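Local atomic coordinates of uncharacterized protein TP-0789 domain-containing protein (Desulfovibrio piger ATCC 29098, PDB entry 4Z48), a protein that is of unknown function but belongs to a LolA-like family related to lipoprotein carriers, and so may bind a lipid-like or other hydrophobic ligand. Residues A[34-45]-A[113-121]; A[161-169]-A[180-191]. All blocks are in the same frame, centred on the assembly; numbering follows the deposited sequence.

Contact 1: A[34-45]-A[113-121]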
loop_
_atom_site.group_PDB
_atom_site.type_symbol
_atom_site.label_atom_id
_atom_site.label_comp_id
_atom_site.label_asym_id
_atom_site.label_seq_id
_atom_site.Cartn_x
_atom_site.Cartn_y
_atom_site.Cartn_z
HETATM N N MSE A 34 -14.015 2.915 -0.774
HETATM C CA MSE A 34 -13.442 3.152 0.543
HETATM C C MSE A 34 -14.489 3.827 1.412
HETATM O O MSE A 34 -15.166 4.751 0.965
HETATM C CB MSE A 34 -12.165 4.003 0.372
HETATM C CG MSE A 34 -11.728 4.790 1.569
HETATM SE SE MSE A 34 -10.300 6.022 0.938
HETATM C CE MSE A 34 -8.934 4.868 0.841
ATOM N N SER A 35 -14.656 3.326 2.626
ATOM C CA SER A 35 -15.575 3.887 3.604
ATOM C C SER A 35 -14.762 4.241 4.879
ATOM O O SER A 35 -14.130 3.378 5.488
ATOM C CB SER A 35 -16.715 2.898 3.875
ATOM O OG SER A 35 -17.566 3.365 4.907
ATOM N N ILE A 36 -14.742 5.525 5.227
ATOM C CA ILE A 36 -14.022 6.069 6.370
ATOM C C ILE A 36 -15.006 6.398 7.484
ATOM O O ILE A 36 -15.899 7.254 7.293
ATOM C CB ILE A 36 -13.233 7.340 5.926
ATOM C CG1 ILE A 36 -12.418 7.086 4.632
ATOM C CG2 ILE A 36 -12.311 7.798 7.066
ATOM C CD1 ILE A 36 -12.029 8.334 3.851
ATOM N N ASN A 37 -14.815 5.776 8.665
ATOM C CA ASN A 37 -15.713 5.999 9.803
ATOM C C ASN A 37 -15.017 6.732 10.933
ATOM O O ASN A 37 -14.051 6.240 11.486
ATOM C CB ASN A 37 -16.295 4.674 10.303
ATOM C CG ASN A 37 -17.471 4.800 11.258
ATOM O OD1 ASN A 37 -17.381 5.385 12.352
ATOM N ND2 ASN A 37 -18.582 4.170 10.895
ATOM N N ARG A 38 -15.561 7.868 11.317
ATOM C CA ARG A 38 -15.004 8.682 12.395
ATOM C C ARG A 38 -16.147 9.204 13.278
ATOM O O ARG A 38 -16.841 10.128 12.878
ATOM C CB ARG A 38 -14.172 9.839 11.787
ATOM C CG ARG A 38 -13.506 10.754 12.816
ATOM C CD ARG A 38 -12.806 11.952 12.163
ATOM N NE ARG A 38 -11.620 11.583 11.379
ATOM C CZ ARG A 38 -10.491 11.101 11.899
ATOM N NH1 ARG A 38 -10.379 10.915 13.211
ATOM N NH2 ARG A 38 -9.475 10.781 11.111
ATOM N N GLY A 39 -16.340 8.581 14.439
ATOM C CA GLY A 39 -17.391 8.943 15.394
ATOM C C GLY A 39 -18.812 8.789 14.877
ATOM O O GLY A 39 -19.684 9.588 15.220
ATOM N N GLY A 40 -19.039 7.778 14.035
ATOM C CA GLY A 40 -20.342 7.545 13.409
ATOM C C GLY A 40 -20.525 8.284 12.095
ATOM O O GLY A 40 -21.411 7.939 11.304
ATOM N N LYS A 41 -19.697 9.314 11.857
ATOM C CA LYS A 41 -19.681 10.089 10.613
ATOM C C LYS A 41 -18.928 9.251 9.592
ATOM O O LYS A 41 -17.901 8.643 9.921
ATOM C CB LYS A 41 -19.031 11.478 10.799
ATOM C CG LYS A 41 -19.818 12.473 11.653
ATOM C CD LYS A 41 -19.139 13.860 11.625
ATOM C CE LYS A 41 -19.687 14.841 12.642
ATOM N NZ LYS A 41 -20.900 15.556 12.158
ATOM N N VAL A 42 -19.456 9.173 8.378
ATOM C CA VAL A 42 -18.859 8.357 7.336
ATOM C C VAL A 42 -18.559 9.194 6.081
ATOM O O VAL A 42 -19.421 9.954 5.629
ATOM C CB VAL A 42 -19.794 7.162 6.983
ATOM C CG1 VAL A 42 -19.172 6.265 5.901
ATOM C CG2 VAL A 42 -20.135 6.338 8.221
ATOM N N LEU A 43 -17.350 9.025 5.527
ATOM C CA LEU A 43 -16.897 9.592 4.256
ATOM C C LEU A 43 -16.709 8.428 3.324
ATOM O O LEU A 43 -16.226 7.372 3.755
ATOM C CB LEU A 43 -15.554 10.342 4.373
ATOM C CG LEU A 43 -15.488 11.702 5.018
ATOM C CD1 LEU A 43 -14.013 12.137 5.095
ATOM C CD2 LEU A 43 -16.297 12.732 4.195
ATOM N N THR A 44 -16.992 8.616 2.069
ATOM C CA THR A 44 -16.841 7.523 1.111
ATOM C C THR A 44 -16.112 8.034 -0.104
ATOM O O THR A 44 -16.128 9.228 -0.384
ATOM C CB THR A 44 -18.227 6.846 0.747
ATOM O OG1 THR A 44 -18.930 7.572 -0.252
ATOM C CG2 THR A 44 -19.112 6.632 1.944
ATOM N N ARG A 45 -15.387 7.154 -0.757
ATOM C CA ARG A 45 -14.653 7.425 -1.980
ATOM C C ARG A 45 -14.736 6.224 -2.887
ATOM O O ARG A 45 -14.695 5.103 -2.390
ATOM C CB ARG A 45 -13.175 7.732 -1.703
ATOM C CG ARG A 45 -12.884 9.131 -1.184
ATOM C CD ARG A 45 -12.917 9.200 0.334
ATOM N NE ARG A 45 -12.483 10.513 0.797
ATOM C CZ ARG A 45 -13.276 11.564 0.931
ATOM N NH1 ARG A 45 -14.574 11.464 0.655
ATOM N NH2 ARG A 45 -12.784 12.722 1.351
ATOM N N SER A 113 -2.530 12.208 5.948
ATOM C CA SER A 113 -3.674 11.397 5.590
ATOM C C SER A 113 -3.898 11.356 4.087
ATOM O O SER A 113 -3.779 12.385 3.417
ATOM C CB SER A 113 -4.926 11.944 6.265
ATOM O OG SER A 113 -6.014 11.098 5.933
ATOM N N PHE A 114 -4.265 10.178 3.569
ATOM C CA PHE A 114 -4.616 10.040 2.157
ATOM C C PHE A 114 -6.132 10.163 2.032
ATOM O O PHE A 114 -6.826 9.277 2.486
ATOM C CB PHE A 114 -4.102 8.701 1.585
ATOM C CG PHE A 114 -4.564 8.333 0.199
ATOM C CD1 PHE A 114 -4.000 8.935 -0.928
ATOM C CD2 PHE A 114 -5.577 7.388 0.011
ATOM C CE1 PHE A 114 -4.404 8.559 -2.213
ATOM C CE2 PHE A 114 -6.029 7.067 -1.270
ATOM C CZ PHE A 114 -5.436 7.645 -2.374
HETATM N N MSE A 115 -6.634 11.289 1.488
HETATM C CA MSE A 115 -8.082 11.504 1.207
HETATM C C MSE A 115 -8.963 11.366 2.448
HETATM O O MSE A 115 -10.085 10.834 2.375
HETATM C CB MSE A 115 -8.543 10.539 0.109
HETATM C CG MSE A 115 -7.773 10.718 -1.192
HETATM SE SE MSE A 115 -8.205 12.407 -1.964
HETATM C CE MSE A 115 -10.076 11.921 -2.534
ATOM N N ARG A 116 -8.436 11.888 3.584
ATOM C CA ARG A 116 -9.032 11.921 4.919
ATOM C C ARG A 116 -9.241 10.505 5.485
ATOM O O ARG A 116 -9.935 10.356 6.500
ATOM C CB ARG A 116 -10.344 12.723 4.940
ATOM C CG ARG A 116 -10.105 14.161 4.459
ATOM C CD ARG A 116 -11.385 14.918 4.234
ATOM N NE ARG A 116 -12.125 15.133 5.464
ATOM C CZ ARG A 116 -13.261 15.822 5.515
ATOM N NH1 ARG A 116 -13.773 16.355 4.410
ATOM N NH2 ARG A 116 -13.888 15.993 6.667
ATOM N N SER A 117 -8.638 9.473 4.841
ATOM C CA SER A 117 -8.722 8.081 5.289
ATOM C C SER A 117 -7.682 7.770 6.370
ATOM O O SER A 117 -6.874 8.627 6.757
ATOM C CB SER A 117 -8.564 7.100 4.125
ATOM O OG SER A 117 -7.201 6.961 3.752
ATOM N N ASP A 118 -7.704 6.504 6.838
ATOM C CA ASP A 118 -6.755 6.000 7.831
ATOM C C ASP A 118 -5.464 5.550 7.170
ATOM O O ASP A 118 -4.505 5.227 7.864
ATOM C CB ASP A 118 -7.400 4.917 8.673
ATOM C CG ASP A 118 -8.456 5.570 9.549
ATOM O OD1 ASP A 118 -8.085 6.187 10.528
ATOM O OD2 ASP A 118 -9.650 5.595 9.143
ATOM N N LEU A 119 -5.385 5.672 5.844
ATOM C CA LEU A 119 -4.140 5.435 5.098
ATOM C C LEU A 119 -3.374 6.760 4.984
ATOM O O LEU A 119 -4.021 7.803 4.816
ATOM C CB LEU A 119 -4.485 4.945 3.678
ATOM C CG LEU A 119 -4.896 3.501 3.442
ATOM C CD1 LEU A 119 -6.271 3.194 4.030
ATOM C CD2 LEU A 119 -5.031 3.259 1.955
ATOM N N SER A 120 -2.030 6.734 5.047
ATOM C CA SER A 120 -1.187 7.895 4.812
ATOM C C SER A 120 -0.778 7.902 3.354
ATOM O O SER A 120 -0.908 6.871 2.708
ATOM C CB SER A 120 0.046 7.844 5.702
ATOM O OG SER A 120 -0.283 8.006 7.072
ATOM N N ASN A 121 -0.245 9.032 2.838
ATOM C CA ASN A 121 0.234 9.086 1.448
ATOM C C ASN A 121 1.352 8.042 1.198
ATOM O O ASN A 121 1.395 7.418 0.132
ATOM C CB ASN A 121 0.742 10.494 1.103
ATOM C CG ASN A 121 -0.348 11.521 1.092
ATOM O OD1 ASN A 121 -1.471 11.239 0.699
ATOM N ND2 ASN A 121 -0.041 12.725 1.557
HETATM O O HOH W 1 -9.681 12.113 8.670
#

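Contact 2: A[161-169]-A[180-191]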
loop_
_atom_site.group_PDB
_atom_site.type_symbol
_atom_site.label_atom_id
_atom_site.label_comp_id
_atom_site.label_asym_id
_atom_site.label_seq_id
_atom_site.Cartn_x
_atom_site.Cartn_y
_atom_site.Cartn_z
ATOM N N THR A 161 10.049 7.908 6.772
ATOM C CA THR A 161 8.810 7.177 7.095
ATOM C C THR A 161 8.312 7.615 8.458
ATOM O O THR A 161 9.104 8.049 9.287
ATOM C CB THR A 161 9.059 5.623 7.047
ATOM O OG1 THR A 161 7.884 4.922 7.472
ATOM C CG2 THR A 161 10.245 5.177 7.897
ATOM N N GLN A 162 7.009 7.493 8.708
ATOM C CA GLN A 162 6.510 7.857 10.034
ATOM C C GLN A 162 6.647 6.654 10.999
ATOM O O GLN A 162 6.444 6.796 12.206
ATOM C CB GLN A 162 5.033 8.296 9.928
ATOM C CG GLN A 162 4.091 7.144 9.732
ATOM C CD GLN A 162 2.702 7.576 9.376
ATOM O OE1 GLN A 162 2.353 7.663 8.197
ATOM N NE2 GLN A 162 1.881 7.834 10.395
ATOM N N TYR A 163 6.947 5.466 10.456
ATOM C CA TYR A 163 6.949 4.269 11.277
ATOM C C TYR A 163 8.323 3.875 11.794
ATOM O O TYR A 163 9.330 4.063 11.116
ATOM C CB TYR A 163 6.344 3.087 10.513
ATOM C CG TYR A 163 5.025 3.407 9.850
ATOM C CD1 TYR A 163 3.899 3.725 10.607
ATOM C CD2 TYR A 163 4.905 3.419 8.461
ATOM C CE1 TYR A 163 2.664 3.973 10.000
ATOM C CE2 TYR A 163 3.680 3.707 7.840
ATOM C CZ TYR A 163 2.575 4.009 8.613
ATOM O OH TYR A 163 1.390 4.247 7.969
ATOM N N SER A 164 8.338 3.332 13.006
ATOM C CA SER A 164 9.568 2.854 13.632
ATOM C C SER A 164 9.724 1.368 13.366
ATOM O O SER A 164 10.852 0.877 13.274
ATOM C CB SER A 164 9.560 3.119 15.131
ATOM O OG SER A 164 8.435 2.493 15.723
ATOM N N ARG A 165 8.586 0.652 13.264
ATOM C CA ARG A 165 8.597 -0.794 13.051
ATOM C C ARG A 165 7.188 -1.284 12.742
ATOM O O ARG A 165 6.190 -0.650 13.111
ATOM C CB ARG A 165 9.206 -1.519 14.274
ATOM C CG ARG A 165 8.240 -2.155 15.266
ATOM C CD ARG A 165 8.936 -2.548 16.549
ATOM N NE ARG A 165 8.048 -2.287 17.680
ATOM C CZ ARG A 165 7.248 -3.196 18.215
ATOM N NH1 ARG A 165 7.252 -4.442 17.760
ATOM N NH2 ARG A 165 6.449 -2.871 19.224
ATOM N N GLN A 166 7.124 -2.377 11.999
ATOM C CA GLN A 166 5.906 -3.024 11.580
ATOM C C GLN A 166 5.966 -4.515 11.859
ATOM O O GLN A 166 6.933 -5.176 11.470
ATOM C CB GLN A 166 5.633 -2.791 10.086
ATOM C CG GLN A 166 5.476 -1.286 9.742
ATOM C CD GLN A 166 5.411 -1.059 8.262
ATOM O OE1 GLN A 166 5.586 -1.982 7.454
ATOM N NE2 GLN A 166 5.095 0.167 7.878
ATOM N N VAL A 167 4.945 -5.030 12.546
ATOM C CA VAL A 167 4.798 -6.461 12.843
ATOM C C VAL A 167 3.793 -6.987 11.850
ATOM O O VAL A 167 2.690 -6.435 11.718
ATOM C CB VAL A 167 4.410 -6.776 14.312
ATOM C CG1 VAL A 167 4.319 -8.285 14.541
ATOM C CG2 VAL A 167 5.409 -6.151 15.273
ATOM N N GLN A 168 4.197 -7.995 11.080
ATOM C CA GLN A 168 3.324 -8.552 10.049
ATOM C C GLN A 168 3.022 -10.029 10.275
ATOM O O GLN A 168 3.940 -10.804 10.529
ATOM C CB GLN A 168 3.985 -8.403 8.668
ATOM C CG GLN A 168 4.584 -7.048 8.419
ATOM C CD GLN A 168 5.465 -7.024 7.214
ATOM O OE1 GLN A 168 5.190 -6.297 6.262
ATOM N NE2 GLN A 168 6.578 -7.753 7.261
ATOM N N TRP A 169 1.736 -10.410 10.200
ATOM C CA TRP A 169 1.311 -11.812 10.241
ATOM C C TRP A 169 1.120 -12.210 8.796
ATOM O O TRP A 169 0.209 -11.704 8.150
ATOM C CB TRP A 169 0.029 -11.975 11.079
ATOM C CG TRP A 169 0.288 -11.920 12.551
ATOM C CD1 TRP A 169 0.441 -12.983 13.396
ATOM C CD2 TRP A 169 0.495 -10.744 13.338
ATOM N NE1 TRP A 169 0.686 -12.535 14.675
ATOM C CE2 TRP A 169 0.750 -11.167 14.664
ATOM C CE3 TRP A 169 0.487 -9.363 13.056
ATOM C CZ2 TRP A 169 0.956 -10.264 15.711
ATOM C CZ3 TRP A 169 0.702 -8.467 14.095
ATOM C CH2 TRP A 169 0.929 -8.914 15.404
ATOM N N ALA A 180 -1.321 -6.618 10.181
ATOM C CA ALA A 180 -0.077 -5.909 10.495
ATOM C C ALA A 180 -0.328 -4.793 11.501
ATOM O O ALA A 180 -1.393 -4.156 11.507
ATOM C CB ALA A 180 0.618 -5.373 9.255
ATOM N N ASP A 181 0.627 -4.633 12.412
ATOM C CA ASP A 181 0.621 -3.582 13.420
ATOM C C ASP A 181 1.723 -2.628 13.097
ATOM O O ASP A 181 2.843 -3.072 12.868
ATOM C CB ASP A 181 0.774 -4.143 14.829
ATOM C CG ASP A 181 -0.447 -4.873 15.368
ATOM O OD1 ASP A 181 -1.530 -4.735 14.779
ATOM O OD2 ASP A 181 -0.308 -5.591 16.386
ATOM N N TYR A 182 1.412 -1.311 13.044
ATOM C CA TYR A 182 2.368 -0.244 12.733
ATOM C C TYR A 182 2.621 0.596 13.961
ATOM O O TYR A 182 1.677 0.958 14.670
ATOM C CB TYR A 182 1.868 0.670 11.582
ATOM C CG TYR A 182 1.857 0.109 10.171
ATOM C CD1 TYR A 182 2.066 -1.249 9.928
ATOM C CD2 TYR A 182 1.521 0.916 9.088
ATOM C CE1 TYR A 182 2.004 -1.771 8.632
ATOM C CE2 TYR A 182 1.486 0.415 7.789
ATOM C CZ TYR A 182 1.709 -0.930 7.565
ATOM O OH TYR A 182 1.641 -1.404 6.275
ATOM N N TYR A 183 3.908 0.911 14.206
ATOM C CA TYR A 183 4.356 1.662 15.360
ATOM C C TYR A 183 4.985 2.986 14.936
ATOM O O TYR A 183 5.683 3.037 13.923
ATOM C CB TYR A 183 5.332 0.803 16.171
ATOM C CG TYR A 183 4.631 -0.383 16.805
ATOM C CD1 TYR A 183 4.496 -1.593 16.115
ATOM C CD2 TYR A 183 4.031 -0.273 18.055
ATOM C CE1 TYR A 183 3.837 -2.684 16.693
ATOM C CE2 TYR A 183 3.368 -1.355 18.637
ATOM C CZ TYR A 183 3.242 -2.544 17.939
ATOM O OH TYR A 183 2.554 -3.579 18.521
ATOM N N ASP A 184 4.717 4.050 15.700
ATOM C CA ASP A 184 5.220 5.391 15.403
ATOM C C ASP A 184 6.639 5.563 15.997
ATOM O O ASP A 184 7.160 4.625 16.624
ATOM C CB ASP A 184 4.240 6.505 15.885
ATOM C CG ASP A 184 4.026 6.695 17.389
ATOM O OD1 ASP A 184 4.806 6.116 18.188
ATOM O OD2 ASP A 184 3.081 7.437 17.769
ATOM N N LYS A 185 7.233 6.766 15.835
ATOM C CA LYS A 185 8.598 7.049 16.321
ATOM C C LYS A 185 8.702 7.066 17.856
ATOM O O LYS A 185 9.822 7.086 18.386
ATOM C CB LYS A 185 9.139 8.381 15.753
ATOM C CG LYS A 185 9.154 8.482 14.233
ATOM C CD LYS A 185 10.136 7.550 13.589
ATOM C CE LYS A 185 10.839 8.268 12.480
ATOM N NZ LYS A 185 10.991 7.382 11.301
ATOM N N LYS A 186 7.558 7.082 18.562
ATOM C CA LYS A 186 7.509 7.052 20.027
ATOM C C LYS A 186 7.113 5.648 20.516
ATOM O O LYS A 186 6.701 5.491 21.665
ATOM C CB LYS A 186 6.544 8.119 20.555
ATOM C CG LYS A 186 7.117 9.537 20.478
ATOM C CD LYS A 186 6.106 10.589 20.929
ATOM C CE LYS A 186 6.473 12.002 20.522
ATOM N NZ LYS A 186 7.595 12.547 21.331
ATOM N N ASP A 187 7.283 4.626 19.633
ATOM C CA ASP A 187 7.015 3.191 19.814
ATOM C C ASP A 187 5.528 2.904 20.138
ATOM O O ASP A 187 5.198 1.818 20.612
ATOM C CB ASP A 187 7.946 2.583 20.896
ATOM C CG ASP A 187 9.425 2.761 20.610
ATOM O OD1 ASP A 187 9.842 2.514 19.458
ATOM O OD2 ASP A 187 10.162 3.182 21.532
ATOM N N ARG A 188 4.632 3.854 19.842
ATOM C CA ARG A 188 3.198 3.672 20.103
ATOM C C ARG A 188 2.524 3.036 18.909
ATOM O O ARG A 188 2.841 3.383 17.765
ATOM C CB ARG A 188 2.481 5.018 20.425
ATOM C CG ARG A 188 3.019 5.736 21.655
ATOM C CD ARG A 188 2.415 7.118 21.769
ATOM N NE ARG A 188 2.704 7.921 20.579
ATOM C CZ ARG A 188 2.806 9.241 20.575
ATOM N NH1 ARG A 188 2.655 9.930 21.702
ATOM N NH2 ARG A 188 3.079 9.887 19.447
ATOM N N LEU A 189 1.550 2.165 19.174
ATOM C CA LEU A 189 0.730 1.538 18.128
ATOM C C LEU A 189 -0.091 2.610 17.401
ATOM O O LEU A 189 -0.982 3.212 18.005
ATOM C CB LEU A 189 -0.188 0.466 18.726
ATOM C CG LEU A 189 -1.048 -0.316 17.730
ATOM C CD1 LEU A 189 -0.187 -1.195 16.828
ATOM C CD2 LEU A 189 -2.052 -1.166 18.460
ATOM N N VAL A 190 0.260 2.904 16.135
ATOM C CA VAL A 190 -0.388 3.995 15.380
ATOM C C VAL A 190 -1.452 3.446 14.389
ATOM O O VAL A 190 -2.459 4.128 14.115
ATOM C CB VAL A 190 0.652 4.947 14.681
ATOM C CG1 VAL A 190 1.464 4.244 13.601
ATOM C CG2 VAL A 190 -0.025 6.188 14.105
ATOM N N LYS A 191 -1.231 2.233 13.849
ATOM C CA LYS A 191 -2.195 1.674 12.906
ATOM C C LYS A 191 -2.290 0.183 13.036
ATOM O O LYS A 191 -1.272 -0.510 13.251
ATOM C CB LYS A 191 -1.867 2.016 11.429
ATOM C CG LYS A 191 -1.649 3.423 11.081
ATOM C CD LYS A 191 -1.787 3.615 9.606
ATOM C CE LYS A 191 -1.490 5.048 9.367
ATOM N NZ LYS A 191 -1.565 5.384 7.945
HETATM O O HOH W 2 8.872 0.661 17.753
HETATM O O HOH W 3 6.327 -0.695 21.049
HETATM O O HOH W 4 4.759 -4.792 20.369
HETATM O O HOH W 5 3.004 -4.276 6.602
#

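Contact 1: A[34-45]-A[113-121]
Phe114 O takes two bonds from Ser117, the residue on which Met34 and Ile36 rest: Ser117 OG comes to Phe114 O at 2.7 Å in the carbonyl plane, and Ser117 N at 3.0 Å, closing a type I' turn with Met115 and Arg116 at its corners. Ser117 OG also accepts from Leu119 N, an ST turn; giving one bond and taking another sets the hydroxyl's rotation. Met115 O is thereby directed at the hairpin, where it accepts from Arg45 NE at 2.9 Å (N-H...O angle 150°). A bend at chi2 (90°) turns the edge of that guanidinium to Met115 O, which lies somewhat out of its plane. Ile36 CD1 lies 3.6 Å from Ser117 CA, and Met34 SE 3.8 Å from Ser117 CB. Leu43 CD1 sits near the rim of a face of the Arg116 guanidinium, 3.6 Å from Arg116 NE, and likewise of the Arg45 guanidinium, turned 81° from the first. A water links Arg38 NH2 to Arg116 O. The hairpin of strands 27-38 and 41-54 receives the loop after strand 101-104; strand 60-69 adds Phe67 against Arg45 and Met115, while Asp118 OD2 bonds Thr221 of strand 219-230 and Asp118 OD1 salt-bridges Arg214 of strand 204-214.

Contact 2: A[161-169]-A[180-191]
Arg165 lays its guanidinium flat on the Tyr183 ring, planes 16° apart, with Arg165 CZ 3.8 Å from the ring centroid, close to the ring normal: a cation-pi stack. Next along the strand, on the other side of the sheet, the Gln166 amide lies over a face of Tyr182, only 6° from parallel, with Gln166 CG 3.4 Å from Tyr182 CD1. With CG beside the backbone N (chi1 -60°) and the chain extended beyond it, the amide is carried out over the ring. Tyr182 in turn points an edge at a face of Tyr163, an edge-to-face pair with Tyr182 CD2 3.3 Å from Tyr163 CZ. These layers are built on the antiparallel hairpin of strands 163-171 and 177-184, where Val167 and Asp181 form a hydrogen-bonded pair (Val167 N to Asp181 O 2.9 Å, Asp181 N to Val167 O 2.8 Å). At the bend in the chain, Ser164 N donates to Tyr183 O and Ser164 OG to Asp184 O (2.6 Å), the hydroxyl arriving from above the carbonyl plane. Lys185 NZ reaches back to Thr161 O at 2.8 Å. Further out, a classic beta bulge sets Val190 and Lys191 together opposite Tyr182. Three waters edge the Arg165 guanidinium; Leu189 packs on the opposite face of Tyr183. Arg153 of strand 146-155 bonds Gln166 OE1, which probably helps keep the amide flat; Asp123 bonds Tyr163 OH and forms a salt bridge with Lys191 NZ.

Overall arrangement
Along the chain the two contacts come in series, contact 1 closing before contact 2 opens, and their centres lie 19 Å apart. Both belong to the same antiparallel run of strands: strands 219-230 and 204-214 separate strand 27-38 of contact 1 from strand 189-201 of contact 2. Nevertheless they touch, because the loop 113-121 reaches across: Lys191 NZ lies 2.9 Å from Asp118 O, a probable hydrogen bond, and Lys191 also bonds Ser120 OG. One lysine of contact 2 therefore helps hold the loop that contact 1 docks on the hairpin. The loop thus ties together two separated parts of the strand run, consistent with the curved antiparallel framework of the LolA-like family.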